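Local coordinates for protein NH(3)-dependent NAD(+) synthetase (Francisella tularensis subsp. holarctica LVS, PDB 3FIU) that belongs to the NAD synthase family and, as a two-subunit assembly, binds adenosine monophosphate, pyrophosphate and magnesium in an alpha/beta fold, at residues 82-87 and 129-134. Sequence-based numbering, arbitrary orientation.
Sequences NIEHYT and YAYAQQ
Tyr86 on strand 84-87 and Tyr131 on helix 113-135 mark the nearest approach of the two backbones, with their CA atoms still 10.3 Å apart, and long side chains alone close the distance. The pair illustrates how a helix and a strand that is outermost in its own chain's sheet can meet through very little surface, here 103 Å² in all. The chain of Glu84 runs out fully extended, with CG anti to the backbone N (chi1 -167°), and carries its carboxylate to the phenol end of Tyr131. There OE2 of Glu84 lies 2.8 Å from OH of Tyr131, at the edge of the ring and near its plane, while carboxylate and ring are turned 72° against each other. This is at most a weak hydrogen bond, its proton having another acceptor within reach; the stronger partner of the Tyr131 hydroxyl is OG1 of Thr57 on strand 56-60. Two residues on from Glu84, OH of Tyr86 reaches back to the same OE2 of Glu84 at 2.6 Å, on its anti side. OE2 thus takes the Tyr86 hydroxyl firmly and has that of Tyr131 beside it. The two tyrosine side chains cross at about a right angle and touch with CE1 of Tyr86 3.8 Å from CE1 of Tyr131. Phe104 of the second subunit meets the Tyr131 ring edge-to-face. What results is characteristic of a HUP-clan alpha/beta fold: a helix packed on a parallel sheet, from which one tyrosine stretches to outermost strand 84-87.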
# COMPACT_ATOMS: atom_id res chain seq x y z
N ASN A 82 23.03 14.72 -10.68
CA ASN A 82 23.39 15.67 -9.62
C ASN A 82 22.24 15.86 -8.65
O ASN A 82 21.84 16.99 -8.36
CB ASN A 82 23.83 17.02 -10.21
CG ASN A 82 25.20 16.97 -10.83
OD1 ASN A 82 26.20 17.00 -10.13
ND2 ASN A 82 25.26 16.84 -12.14
N ILE A 83 21.68 14.75 -8.19
CA ILE A 83 20.55 14.82 -7.27
C ILE A 83 20.89 14.40 -5.85
O ILE A 83 21.79 13.59 -5.62
CB ILE A 83 19.28 14.05 -7.80
CG1 ILE A 83 19.60 12.59 -8.14
CG2 ILE A 83 18.70 14.80 -9.00
CD1 ILE A 83 18.35 11.74 -8.35
N GLU A 84 20.15 14.99 -4.90
CA GLU A 84 20.10 14.48 -3.54
C GLU A 84 19.79 12.97 -3.54
O GLU A 84 18.92 12.50 -4.28
CB GLU A 84 19.00 15.21 -2.74
CG GLU A 84 19.10 14.98 -1.21
CD GLU A 84 18.03 15.72 -0.41
OE1 GLU A 84 17.46 16.73 -0.94
OE2 GLU A 84 17.74 15.28 0.73
N HIS A 85 20.51 12.21 -2.72
CA HIS A 85 20.27 10.77 -2.66
C HIS A 85 20.74 10.18 -1.35
O HIS A 85 21.59 10.76 -0.67
CB HIS A 85 21.04 10.09 -3.81
CG HIS A 85 22.51 10.30 -3.71
ND1 HIS A 85 23.11 11.50 -4.02
CD2 HIS A 85 23.50 9.50 -3.25
CE1 HIS A 85 24.41 11.42 -3.81
NE2 HIS A 85 24.67 10.20 -3.34
N TYR A 86 20.21 9.02 -1.00
CA TYR A 86 20.68 8.26 0.15
C TYR A 86 20.73 6.79 -0.21
O TYR A 86 19.85 6.28 -0.93
CB TYR A 86 19.75 8.47 1.35
CG TYR A 86 19.61 9.95 1.66
CD1 TYR A 86 18.64 10.73 1.01
CD2 TYR A 86 20.48 10.58 2.56
CE1 TYR A 86 18.54 12.07 1.24
CE2 TYR A 86 20.37 11.94 2.81
CZ TYR A 86 19.40 12.67 2.15
OH TYR A 86 19.30 14.02 2.36
N THR A 87 21.78 6.13 0.24
CA THR A 87 21.91 4.69 0.13
C THR A 87 21.74 4.07 1.50
O THR A 87 22.55 4.29 2.42
CB THR A 87 23.27 4.27 -0.47
OG1 THR A 87 23.47 4.93 -1.73
CG2 THR A 87 23.31 2.73 -0.65
N TYR A 129 7.91 6.76 1.38
CA TYR A 129 6.87 7.54 2.06
C TYR A 129 7.36 8.26 3.32
O TYR A 129 6.88 9.33 3.61
CB TYR A 129 5.62 6.65 2.33
CG TYR A 129 4.78 6.62 1.07
CD1 TYR A 129 4.94 5.60 0.11
CD2 TYR A 129 3.93 7.70 0.76
CE1 TYR A 129 4.23 5.63 -1.10
CE2 TYR A 129 3.22 7.73 -0.41
CZ TYR A 129 3.36 6.70 -1.34
OH TYR A 129 2.64 6.76 -2.54
N ALA A 130 8.28 7.67 4.08
CA ALA A 130 8.91 8.39 5.21
C ALA A 130 9.64 9.64 4.70
O ALA A 130 9.53 10.73 5.30
CB ALA A 130 9.90 7.48 5.97
N TYR A 131 10.41 9.48 3.62
CA TYR A 131 11.10 10.64 3.03
C TYR A 131 10.10 11.67 2.50
O TYR A 131 10.19 12.86 2.80
CB TYR A 131 12.04 10.21 1.88
CG TYR A 131 12.85 11.39 1.37
CD1 TYR A 131 14.09 11.69 1.92
CD2 TYR A 131 12.35 12.23 0.37
CE1 TYR A 131 14.83 12.79 1.48
CE2 TYR A 131 13.09 13.33 -0.08
CZ TYR A 131 14.32 13.61 0.50
OH TYR A 131 15.06 14.70 0.06
N ALA A 132 9.15 11.20 1.70
CA ALA A 132 8.17 12.06 1.05
C ALA A 132 7.42 12.93 2.07
O ALA A 132 7.22 14.15 1.86
CB ALA A 132 7.18 11.20 0.26
N GLN A 133 7.00 12.31 3.17
CA GLN A 133 6.22 13.06 4.16
C GLN A 133 7.10 14.05 4.88
O GLN A 133 6.64 15.16 5.20
CB GLN A 133 5.48 12.14 5.13
CG GLN A 133 4.50 12.93 6.03
CD GLN A 133 3.61 12.05 6.90
OE1 GLN A 133 3.79 10.81 6.97
NE2 GLN A 133 2.64 12.68 7.55
N GLN A 134 8.36 13.68 5.14
CA GLN A 134 9.28 14.60 5.80
C GLN A 134 9.64 15.82 4.93
O GLN A 134 9.85 16.91 5.47
CB GLN A 134 10.55 13.88 6.26
CG GLN A 134 11.50 14.80 7.00
CD GLN A 134 12.53 14.07 7.84
OE1 GLN A 134 12.38 12.88 8.12
NE2 GLN A 134 13.58 14.79 8.26